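Local coordinates for sugar ABC transporter substrate-binding protein (PDB 5U2P), which probably binds a sugar or related small molecule in the periplasm and hands it to an ABC transporter, although its true ligand is not established, at residues A[219-230]-A[406-414]; A[203-214]-A[373-381]. All blocks are in the same frame, centred on the assembly; numbering follows the deposited sequence. Where two conformers were deposited one is given.

Contact 1: residues A[219-230]-A[406-414]; sequences DWTHERALYPVL and AHTMLHRAQ
The first part of helix 406-417 lies against a 3-10 turn and the opening turn of helix 227-238, with Trp-220 and Leu-410 5.3 Å apart between CA atoms and Leu-230 and Ala-406 5.5 Å. Leu-410 fills the middle, its CD2 against Trp-220 O and, at 3.8 Å, Leu-230 CD1; a branched aliphatic chain can touch both. Ala-406 CB sits 3.6 Å from Leu-230 CB, so small a residue letting the backbones come close. Ala-413 CB makes a CH-pi contact over one face of the Trp-220 five-membered ring; a bare methyl lets the flat ring lie against the helix. The last modelled helix thus packs on the turn before helix 227-238 and on its start, in a fold of the bacterial extracellular solute-binding family. Gln-414, bent at chi2 (65°), brings OE1 to Trp-220 N at 2.9 Å, a fairly straight bond (161°) with the donor above the carbonyl plane. Its amide stacks, nearly parallel, on the carboxylate of Asp-219, whose OD1 accepts from Thr-221 N, an Asx turn, and also from Thr-221 OG1. Thr-221 CG2 stands over the His-411 ring centre. On the exposed rim, Tyr-227 CE1 lies 3.4 Å from His-407 CE1, over the imidazole face.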
loop_
_atom_site.group_PDB
_atom_site.type_symbol
_atom_site.label_atom_id
_atom_site.label_comp_id
_atom_site.label_asym_id
_atom_site.label_seq_id
_atom_site.Cartn_x
_atom_site.Cartn_y
_atom_site.Cartn_z
ATOM N N ASP A 219 -19.642 -2.343 -15.887
ATOM C CA ASP A 219 -19.726 -1.885 -17.274
ATOM C C ASP A 219 -18.861 -0.633 -17.432
ATOM O O ASP A 219 -19.231 0.449 -16.953
ATOM C CB ASP A 219 -21.178 -1.601 -17.676
ATOM C CG ASP A 219 -21.326 -1.307 -19.162
ATOM O OD1 ASP A 219 -20.380 -0.745 -19.759
ATOM O OD2 ASP A 219 -22.386 -1.637 -19.735
ATOM N N TRP A 220 -17.705 -0.791 -18.070
ATOM C CA TRP A 220 -16.715 0.278 -18.138
ATOM C C TRP A 220 -17.247 1.548 -18.798
ATOM O O TRP A 220 -16.765 2.639 -18.492
ATOM C CB TRP A 220 -15.442 -0.215 -18.854
ATOM C CG TRP A 220 -14.643 -1.160 -17.967
ATOM C CD1 TRP A 220 -14.625 -2.524 -18.027
ATOM C CD2 TRP A 220 -13.796 -0.801 -16.866
ATOM N NE1 TRP A 220 -13.823 -3.035 -17.038
ATOM C CE2 TRP A 220 -13.296 -2.000 -16.314
ATOM C CE3 TRP A 220 -13.407 0.416 -16.299
ATOM C CZ2 TRP A 220 -12.426 -2.015 -15.227
ATOM C CZ3 TRP A 220 -12.546 0.397 -15.216
ATOM C CH2 TRP A 220 -12.071 -0.808 -14.689
ATOM N N THR A 221 -18.246 1.434 -19.673
ATOM C CA THR A 221 -18.753 2.617 -20.366
ATOM C C THR A 221 -19.597 3.479 -19.442
ATOM O O THR A 221 -19.991 4.591 -19.791
ATOM C CB THR A 221 -19.577 2.236 -21.612
ATOM O OG1 THR A 221 -20.667 1.391 -21.235
ATOM C CG2 THR A 221 -18.693 1.510 -22.615
ATOM N N HIS A 222 -19.887 2.960 -18.259
ATOM C CA HIS A 222 -20.575 3.742 -17.254
ATOM C C HIS A 222 -19.560 4.456 -16.328
ATOM O O HIS A 222 -19.945 5.309 -15.519
ATOM C CB HIS A 222 -21.524 2.823 -16.472
ATOM C CG HIS A 222 -22.570 2.170 -17.334
ATOM N ND1 HIS A 222 -22.283 1.621 -18.563
ATOM C CD2 HIS A 222 -23.901 1.970 -17.142
ATOM C CE1 HIS A 222 -23.384 1.120 -19.096
ATOM N NE2 HIS A 222 -24.378 1.319 -18.251
ATOM N N GLU A 223 -18.273 4.133 -16.451
ATOM C CA GLU A 223 -17.281 4.662 -15.504
ATOM C C GLU A 223 -16.781 6.045 -15.905
ATOM O O GLU A 223 -15.577 6.250 -16.074
ATOM C CB GLU A 223 -16.091 3.695 -15.375
ATOM C CG GLU A 223 -16.486 2.284 -14.936
ATOM C CD GLU A 223 -17.010 2.224 -13.507
ATOM O OE1 GLU A 223 -17.767 1.284 -13.196
ATOM O OE2 GLU A 223 -16.666 3.109 -12.695
ATOM N N ARG A 224 -17.689 7.014 -16.035
ATOM C CA ARG A 224 -17.292 8.304 -16.592
ATOM C C ARG A 224 -16.504 9.144 -15.574
ATOM O O ARG A 224 -15.871 10.143 -15.945
ATOM C CB ARG A 224 -18.518 9.068 -17.117
ATOM C CG ARG A 224 -19.537 9.438 -16.091
ATOM C CD ARG A 224 -20.848 9.906 -16.749
ATOM N NE ARG A 224 -21.862 10.177 -15.735
ATOM C CZ ARG A 224 -21.991 11.330 -15.089
ATOM N NH1 ARG A 224 -21.172 12.341 -15.352
ATOM N NH2 ARG A 224 -22.943 11.474 -14.178
ATOM N N ALA A 225 -16.482 8.719 -14.310
ATOM C CA ALA A 225 -15.656 9.395 -13.317
ATOM C C ALA A 225 -14.187 9.266 -13.707
ATOM O O ALA A 225 -13.374 10.118 -13.358
ATOM C CB ALA A 225 -15.903 8.821 -11.908
ATOM N N LEU A 226 -13.865 8.194 -14.432
ATOM C CA LEU A 226 -12.501 7.906 -14.884
ATOM C C LEU A 226 -12.089 8.676 -16.134
ATOM O O LEU A 226 -10.909 8.643 -16.516
ATOM C CB LEU A 226 -12.347 6.409 -15.159
ATOM C CG LEU A 226 -12.018 5.538 -13.946
ATOM C CD1 LEU A 226 -12.781 5.961 -12.740
ATOM C CD2 LEU A 226 -12.294 4.084 -14.230
ATOM N N TYR A 227 -13.054 9.319 -16.804
ATOM C CA TYR A 227 -12.771 10.054 -18.045
ATOM C C TYR A 227 -11.607 11.058 -17.913
ATOM O O TYR A 227 -10.675 11.042 -18.739
ATOM C CB TYR A 227 -14.034 10.772 -18.536
ATOM C CG TYR A 227 -13.812 11.649 -19.753
ATOM C CD1 TYR A 227 -13.857 11.116 -21.035
ATOM C CD2 TYR A 227 -13.571 13.012 -19.618
ATOM C CE1 TYR A 227 -13.649 11.918 -22.155
ATOM C CE2 TYR A 227 -13.372 13.823 -20.732
ATOM C CZ TYR A 227 -13.415 13.268 -21.995
ATOM O OH TYR A 227 -13.214 14.069 -23.095
ATOM N N PRO A 228 -11.648 11.934 -16.893
ATOM C CA PRO A 228 -10.550 12.901 -16.779
ATOM C C PRO A 228 -9.185 12.293 -16.454
ATOM O O PRO A 228 -8.188 12.824 -16.930
ATOM C CB PRO A 228 -11.016 13.839 -15.653
ATOM C CG PRO A 228 -12.081 13.091 -14.933
ATOM C CD PRO A 228 -12.743 12.247 -15.956
ATOM N N VAL A 229 -9.118 11.205 -15.678
ATOM C CA VAL A 229 -7.811 10.651 -15.322
ATOM C C VAL A 229 -7.236 9.850 -16.489
ATOM O O VAL A 229 -6.018 9.798 -16.673
ATOM C CB VAL A 229 -7.866 9.767 -14.045
ATOM C CG1 VAL A 229 -8.526 10.534 -12.905
ATOM C CG2 VAL A 229 -8.594 8.467 -14.299
ATOM N N LEU A 230 -8.103 9.226 -17.281
ATOM C CA LEU A 230 -7.648 8.574 -18.500
ATOM C C LEU A 230 -7.134 9.648 -19.450
ATOM O O LEU A 230 -6.120 9.459 -20.126
ATOM C CB LEU A 230 -8.774 7.745 -19.136
ATOM C CG LEU A 230 -9.103 6.475 -18.357
ATOM C CD1 LEU A 230 -10.416 5.897 -18.856
ATOM C CD2 LEU A 230 -8.016 5.430 -18.454
ATOM N N ALA A 406 -10.511 8.840 -24.136
ATOM C CA ALA A 406 -10.859 8.090 -22.939
ATOM C C ALA A 406 -12.171 7.333 -23.155
ATOM O O ALA A 406 -12.349 6.236 -22.646
ATOM C CB ALA A 406 -10.965 9.014 -21.741
ATOM N N HIS A 407 -13.086 7.910 -23.925
ATOM C CA HIS A 407 -14.315 7.211 -24.258
ATOM C C HIS A 407 -14.017 5.890 -24.953
ATOM O O HIS A 407 -14.619 4.862 -24.643
ATOM C CB HIS A 407 -15.213 8.045 -25.178
ATOM C CG HIS A 407 -15.729 9.311 -24.575
ATOM N ND1 HIS A 407 -15.492 10.547 -25.140
ATOM C CD2 HIS A 407 -16.555 9.531 -23.521
ATOM C CE1 HIS A 407 -16.114 11.476 -24.435
ATOM N NE2 HIS A 407 -16.770 10.886 -23.451
ATOM N N THR A 408 -13.105 5.933 -25.919
ATOM C CA THR A 408 -12.767 4.751 -26.681
ATOM C C THR A 408 -12.068 3.722 -25.798
ATOM O O THR A 408 -12.344 2.529 -25.914
ATOM C CB THR A 408 -11.906 5.118 -27.896
ATOM O OG1 THR A 408 -12.722 5.870 -28.807
ATOM C CG2 THR A 408 -11.407 3.866 -28.593
ATOM N N MET A 409 -11.193 4.172 -24.901
ATOM C CA MET A 409 -10.552 3.251 -23.962
ATOM C C MET A 409 -11.578 2.527 -23.088
ATOM O O MET A 409 -11.430 1.335 -22.826
ATOM C CB MET A 409 -9.531 3.992 -23.083
ATOM C CG MET A 409 -8.376 4.578 -23.878
ATOM S SD MET A 409 -7.302 5.622 -22.867
ATOM C CE MET A 409 -6.434 4.381 -21.898
ATOM N N LEU A 410 -12.631 3.216 -22.662
ATOM C CA LEU A 410 -13.633 2.548 -21.843
ATOM C C LEU A 410 -14.413 1.540 -22.681
ATOM O O LEU A 410 -14.769 0.480 -22.183
ATOM C CB LEU A 410 -14.573 3.556 -21.182
ATOM C CG LEU A 410 -13.939 4.475 -20.141
ATOM C CD1 LEU A 410 -14.928 5.578 -19.769
ATOM C CD2 LEU A 410 -13.490 3.699 -18.896
ATOM N N HIS A 411 -14.682 1.857 -23.949
ATOM C CA HIS A 411 -15.377 0.906 -24.811
ATOM C C HIS A 411 -14.531 -0.336 -25.036
ATOM O O HIS A 411 -15.043 -1.456 -25.049
ATOM C CB HIS A 411 -15.717 1.536 -26.161
ATOM C CG HIS A 411 -17.026 2.246 -26.168
ATOM N ND1 HIS A 411 -17.153 3.571 -25.818
ATOM C CD2 HIS A 411 -18.270 1.809 -26.466
ATOM C CE1 HIS A 411 -18.424 3.925 -25.918
ATOM N NE2 HIS A 411 -19.121 2.873 -26.300
ATOM N N ARG A 412 -13.238 -0.127 -25.232
ATOM C CA ARG A 412 -12.333 -1.232 -25.503
ATOM C C ARG A 412 -12.284 -2.137 -24.278
ATOM O O ARG A 412 -12.318 -3.361 -24.398
ATOM C CB ARG A 412 -10.937 -0.726 -25.860
ATOM C CG ARG A 412 -10.787 -0.164 -27.270
ATOM C CD ARG A 412 -9.337 0.209 -27.588
ATOM N NE ARG A 412 -9.202 0.771 -28.934
ATOM C CZ ARG A 412 -8.202 1.558 -29.333
ATOM N NH1 ARG A 412 -7.236 1.894 -28.493
ATOM N NH2 ARG A 412 -8.168 2.021 -30.577
ATOM N N ALA A 413 -12.224 -1.526 -23.096
ATOM C CA ALA A 413 -12.219 -2.293 -21.850
ATOM C C ALA A 413 -13.468 -3.164 -21.754
ATOM O O ALA A 413 -13.394 -4.330 -21.371
ATOM C CB ALA A 413 -12.123 -1.363 -20.641
ATOM N N GLN A 414 -14.611 -2.599 -22.128
ATOM C CA GLN A 414 -15.883 -3.304 -22.010
ATOM C C GLN A 414 -16.017 -4.375 -23.084
ATOM O O GLN A 414 -16.649 -5.406 -22.861
ATOM C CB GLN A 414 -17.046 -2.311 -22.087
ATOM C CG GLN A 414 -18.423 -2.914 -21.838
ATOM C CD GLN A 414 -18.596 -3.451 -20.424
ATOM O OE1 GLN A 414 -17.733 -3.293 -19.570
ATOM N NE2 GLN A 414 -19.725 -4.086 -20.177
#

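Contact 2: residues A[203-214]-A[373-381]. With EDO (1,2-ethanediol), chain E.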
loop_
_atom_site.group_PDB
_atom_site.type_symbol
_atom_site.label_atom_id
_atom_site.label_comp_id
_atom_site.label_asym_id
_atom_site.label_seq_id
_atom_site.Cartn_x
_atom_site.Cartn_y
_atom_site.Cartn_z
ATOM N N GLU A 203 -12.096 6.144 -0.880
ATOM C CA GLU A 203 -11.974 4.843 -0.231
ATOM C C GLU A 203 -13.118 3.888 -0.546
ATOM O O GLU A 203 -12.872 2.718 -0.856
ATOM C CB GLU A 203 -11.862 4.997 1.287
ATOM C CG GLU A 203 -11.663 3.636 1.985
ATOM C CD GLU A 203 -10.749 3.705 3.191
ATOM O OE1 GLU A 203 -11.224 4.132 4.258
ATOM O OE2 GLU A 203 -9.562 3.324 3.078
ATOM N N GLN A 204 -14.358 4.359 -0.428
ATOM C CA GLN A 204 -15.516 3.523 -0.769
ATOM C C GLN A 204 -15.593 3.221 -2.261
ATOM O O GLN A 204 -15.783 2.071 -2.669
ATOM C CB GLN A 204 -16.826 4.188 -0.329
ATOM C CG GLN A 204 -17.129 4.020 1.137
ATOM C CD GLN A 204 -16.059 4.648 1.999
ATOM O OE1 GLN A 204 -15.849 5.862 1.947
ATOM N NE2 GLN A 204 -15.361 3.827 2.788
ATOM N N GLY A 205 -15.472 4.266 -3.073
ATOM C CA GLY A 205 -15.540 4.127 -4.519
ATOM C C GLY A 205 -14.507 3.167 -5.075
ATOM O O GLY A 205 -14.797 2.366 -5.968
ATOM N N ALA A 206 -13.290 3.244 -4.551
ATOM C CA ALA A 206 -12.222 2.356 -4.990
ATOM C C ALA A 206 -12.546 0.906 -4.604
ATOM O O ALA A 206 -12.407 -0.014 -5.414
ATOM C CB ALA A 206 -10.907 2.787 -4.399
ATOM N N ARG A 207 -12.980 0.694 -3.365
ATOM C CA ARG A 207 -13.431 -0.628 -2.964
ATOM C C ARG A 207 -14.541 -1.177 -3.854
ATOM O O ARG A 207 -14.517 -2.349 -4.246
ATOM C CB ARG A 207 -13.924 -0.602 -1.525
ATOM C CG ARG A 207 -12.800 -0.534 -0.542
ATOM C CD ARG A 207 -13.286 -0.471 0.888
ATOM N NE ARG A 207 -12.153 -0.494 1.817
ATOM C CZ ARG A 207 -12.219 -0.086 3.081
ATOM N NH1 ARG A 207 -13.368 0.377 3.559
ATOM N NH2 ARG A 207 -11.140 -0.139 3.859
ATOM N N ASP A 208 -15.542 -0.347 -4.142
ATOM C CA ASP A 208 -16.635 -0.777 -4.999
ATOM C C ASP A 208 -16.161 -1.143 -6.400
ATOM O O ASP A 208 -16.676 -2.078 -7.010
ATOM C CB ASP A 208 -17.710 0.306 -5.106
ATOM C CG ASP A 208 -18.505 0.468 -3.826
ATOM O OD1 ASP A 208 -18.280 -0.326 -2.889
ATOM O OD2 ASP A 208 -19.355 1.382 -3.769
ATOM N N LEU A 209 -15.199 -0.388 -6.919
ATOM C CA LEU A 209 -14.673 -0.668 -8.248
ATOM C C LEU A 209 -14.041 -2.060 -8.283
ATOM O O LEU A 209 -14.260 -2.814 -9.226
ATOM C CB LEU A 209 -13.654 0.396 -8.666
ATOM C CG LEU A 209 -13.126 0.272 -10.095
ATOM C CD1 LEU A 209 -14.222 0.564 -11.120
ATOM C CD2 LEU A 209 -11.925 1.186 -10.322
ATOM N N VAL A 210 -13.232 -2.390 -7.281
ATOM C CA VAL A 210 -12.620 -3.721 -7.223
ATOM C C VAL A 210 -13.716 -4.786 -7.131
ATOM O O VAL A 210 -13.656 -5.825 -7.794
ATOM C CB VAL A 210 -11.646 -3.850 -6.039
ATOM C CG1 VAL A 210 -11.107 -5.266 -5.942
ATOM C CG2 VAL A 210 -10.494 -2.853 -6.205
ATOM N N LYS A 211 -14.729 -4.502 -6.325
ATOM C CA LYS A 211 -15.841 -5.423 -6.130
ATOM C C LYS A 211 -16.550 -5.727 -7.447
ATOM O O LYS A 211 -16.751 -6.895 -7.807
ATOM C CB LYS A 211 -16.830 -4.836 -5.116
ATOM C CG LYS A 211 -17.951 -5.784 -4.685
ATOM C CD LYS A 211 -17.391 -6.956 -3.883
ATOM C CE LYS A 211 -18.481 -7.730 -3.144
ATOM N NZ LYS A 211 -19.367 -8.489 -4.061
ATOM N N ARG A 212 -16.929 -4.682 -8.180
ATOM C CA ARG A 212 -17.727 -4.894 -9.386
ATOM C C ARG A 212 -16.836 -5.391 -10.523
ATOM O O ARG A 212 -17.299 -6.108 -11.402
ATOM C CB ARG A 212 -18.509 -3.631 -9.788
ATOM C CG ARG A 212 -17.737 -2.387 -10.192
ATOM C CD ARG A 212 -18.735 -1.294 -10.612
ATOM N NE ARG A 212 -18.131 0.021 -10.832
ATOM C CZ ARG A 212 -17.891 0.915 -9.874
ATOM N NH1 ARG A 212 -18.185 0.651 -8.600
ATOM N NH2 ARG A 212 -17.352 2.081 -10.192
ATOM N N ALA A 213 -15.544 -5.068 -10.479
ATOM C CA ALA A 213 -14.625 -5.635 -11.455
ATOM C C ALA A 213 -14.471 -7.140 -11.210
ATOM O O ALA A 213 -14.389 -7.932 -12.157
ATOM C CB ALA A 213 -13.264 -4.936 -11.397
ATOM N N THR A 214 -14.464 -7.523 -9.940
ATOM C CA THR A 214 -14.188 -8.896 -9.538
ATOM C C THR A 214 -15.385 -9.824 -9.745
ATOM O O THR A 214 -15.192 -10.980 -10.129
ATOM C CB THR A 214 -13.741 -8.963 -8.067
ATOM O OG1 THR A 214 -12.571 -8.146 -7.893
ATOM C CG2 THR A 214 -13.387 -10.380 -7.683
ATOM N N ILE A 373 -5.063 5.628 1.418
ATOM C CA ILE A 373 -6.005 4.586 1.062
ATOM C C ILE A 373 -5.357 3.600 0.128
ATOM O O ILE A 373 -4.345 3.908 -0.502
ATOM C CB ILE A 373 -7.284 5.163 0.429
ATOM C CG1 ILE A 373 -6.967 5.971 -0.841
ATOM C CG2 ILE A 373 -7.967 6.021 1.457
ATOM C CD1 ILE A 373 -8.257 6.479 -1.573
ATOM N N GLN A 374 -5.896 2.392 0.074
ATOM C CA GLN A 374 -5.282 1.357 -0.747
ATOM C C GLN A 374 -5.574 1.529 -2.241
ATOM O O GLN A 374 -6.745 1.559 -2.681
ATOM C CB GLN A 374 -5.732 -0.030 -0.296
ATOM C CG GLN A 374 -5.091 -1.128 -1.145
ATOM C CD GLN A 374 -4.909 -2.435 -0.426
ATOM O OE1 GLN A 374 -4.222 -2.508 0.599
ATOM N NE2 GLN A 374 -5.511 -3.489 -0.971
ATOM N N ALA A 375 -4.498 1.617 -3.020
ATOM C CA ALA A 375 -4.587 1.668 -4.468
ATOM C C ALA A 375 -5.179 0.389 -5.035
ATOM O O ALA A 375 -4.893 -0.709 -4.560
ATOM C CB ALA A 375 -3.201 1.917 -5.089
ATOM N N ILE A 376 -5.992 0.526 -6.083
ATOM C CA ILE A 376 -6.710 -0.623 -6.615
ATOM C C ILE A 376 -5.810 -1.734 -7.174
ATOM O O ILE A 376 -6.252 -2.887 -7.227
ATOM C CB ILE A 376 -7.712 -0.197 -7.709
ATOM C CG1 ILE A 376 -6.993 0.534 -8.849
ATOM C CG2 ILE A 376 -8.816 0.652 -7.104
ATOM C CD1 ILE A 376 -7.869 0.786 -10.111
ATOM N N ASP A 377 -4.554 -1.429 -7.522
ATOM C CA ASP A 377 -3.650 -2.471 -8.026
ATOM C C ASP A 377 -3.002 -3.277 -6.897
ATOM O O ASP A 377 -2.293 -4.235 -7.168
ATOM C CB ASP A 377 -2.552 -1.885 -8.955
ATOM C CG ASP A 377 -1.607 -0.916 -8.262
ATOM O OD1 ASP A 377 -2.006 -0.313 -7.242
ATOM O OD2 ASP A 377 -0.463 -0.728 -8.782
ATOM N N ALA A 378 -3.242 -2.893 -5.648
ATOM C CA ALA A 378 -2.605 -3.579 -4.517
ATOM C C ALA A 378 -3.391 -4.824 -4.112
ATOM O O ALA A 378 -2.857 -5.711 -3.435
ATOM C CB ALA A 378 -2.461 -2.645 -3.339
ATOM N N TYR A 379 -4.654 -4.893 -4.534
ATOM C CA TYR A 379 -5.524 -6.020 -4.186
ATOM C C TYR A 379 -5.079 -7.286 -4.940
ATOM O O TYR A 379 -4.635 -7.217 -6.096
ATOM C CB TYR A 379 -6.991 -5.697 -4.517
ATOM C CG TYR A 379 -7.610 -4.634 -3.676
ATOM C CD1 TYR A 379 -7.479 -3.288 -3.997
ATOM C CD2 TYR A 379 -8.314 -4.965 -2.522
ATOM C CE1 TYR A 379 -8.041 -2.308 -3.197
ATOM C CE2 TYR A 379 -8.880 -4.003 -1.735
ATOM C CZ TYR A 379 -8.760 -2.679 -2.075
ATOM O OH TYR A 379 -9.331 -1.732 -1.272
ATOM N N ALA A 380 -5.224 -8.444 -4.296
ATOM C CA ALA A 380 -4.867 -9.720 -4.918
ATOM C C ALA A 380 -5.534 -9.898 -6.294
ATOM O O ALA A 380 -4.914 -10.399 -7.231
ATOM C CB ALA A 380 -5.257 -10.866 -4.004
ATOM N N GLN A 381 -6.778 -9.442 -6.398
ATOM C CA GLN A 381 -7.577 -9.610 -7.615
ATOM C C GLN A 381 -6.959 -8.886 -8.796
ATOM O O GLN A 381 -7.202 -9.242 -9.953
ATOM C CB GLN A 381 -9.001 -9.090 -7.411
ATOM C CG GLN A 381 -9.758 -9.729 -6.298
ATOM C CD GLN A 381 -9.811 -8.852 -5.087
ATOM O OE1 GLN A 381 -8.782 -8.562 -4.463
ATOM N NE2 GLN A 381 -11.015 -8.425 -4.730
HETATM C C1 EDO E . 1.431 -0.565 -4.149
HETATM O O1 EDO E . 2.214 0.621 -4.025
HETATM C C2 EDO E . 0.131 -0.337 -4.904
HETATM O O2 EDO E . 0.109 0.823 -5.733
HETATM O O HOH W 1 -8.248 1.654 1.621
HETATM O O HOH W 2 -9.801 -2.215 1.259
#
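This contact, largely apolar and mostly buried, with partly exposed polar residues at its margins, joins the last three turns of helix 191-214 to the end of strand 372-374 and the chain leaving it. Ile-376 CG2 lies 4.0 Å from both Ala-206 CB and Val-210 CG2, while its CD1 reaches on to Leu-209 CD2; a beta-branched residue can touch successive turns in this way. Val-210 spreads its methyls between two partners. CG2 stands over one face of the Tyr-379 ring, 4.1 Å from the centroid, and CG1, anti to the backbone N (chi1 176°), meets Gln-381 NE2. On the opposite ring face lies Gln-374 NE2, so the phenol is sandwiched. Tyr-379 OH is 2.6 Å from a water that accepts from Arg-207 NE, while Arg-207 NH2 bonds to Thr-122. A second water donates to Glu-203 OE2 at 2.6 Å and accepts from Gln-374 N, linking helix to strand. Thr-214 OG1 donates a hydrogen bond to Val-210 O (2.6 Å), which also accepts from Thr-214 N, and packs against Gln-381. A 1,2-ethanediol, probably from the crystallisation liquor, donates from O2 to Asp-377 OD1 and also bonds Ser-138 and Asn-140. Strand 372-374 pairs in parallel with strand 300-303 of the mixed sheet, and helix 191-214 covers the chain emerging from it, with Phe-392 packing on Val-210 and Ala-213.

The centres of contacts 1 and 2 are about 16 Å apart, on the same side of the chain's centre, with contact 1 farther out. Their segments alternate along the sequence: 203-214, 219-230, 373-381, 406-414. Helices 191-214 and 227-238 are consecutive, as are strand 372-374 and helix 406-417. The contacts meet directly where Glu-223 OE1 forms a salt bridge to Arg-212 NE (2.7 Å) and Glu-223 OE2 packs on Leu-209 CD1. Strand 372-374 joins the mixed sheet and helix 406-417 packs farther out on 219-230, so after more than 150 residues the late part of the chain returns to helices 191-214 and 227-238, consistent with both belonging to one lobe.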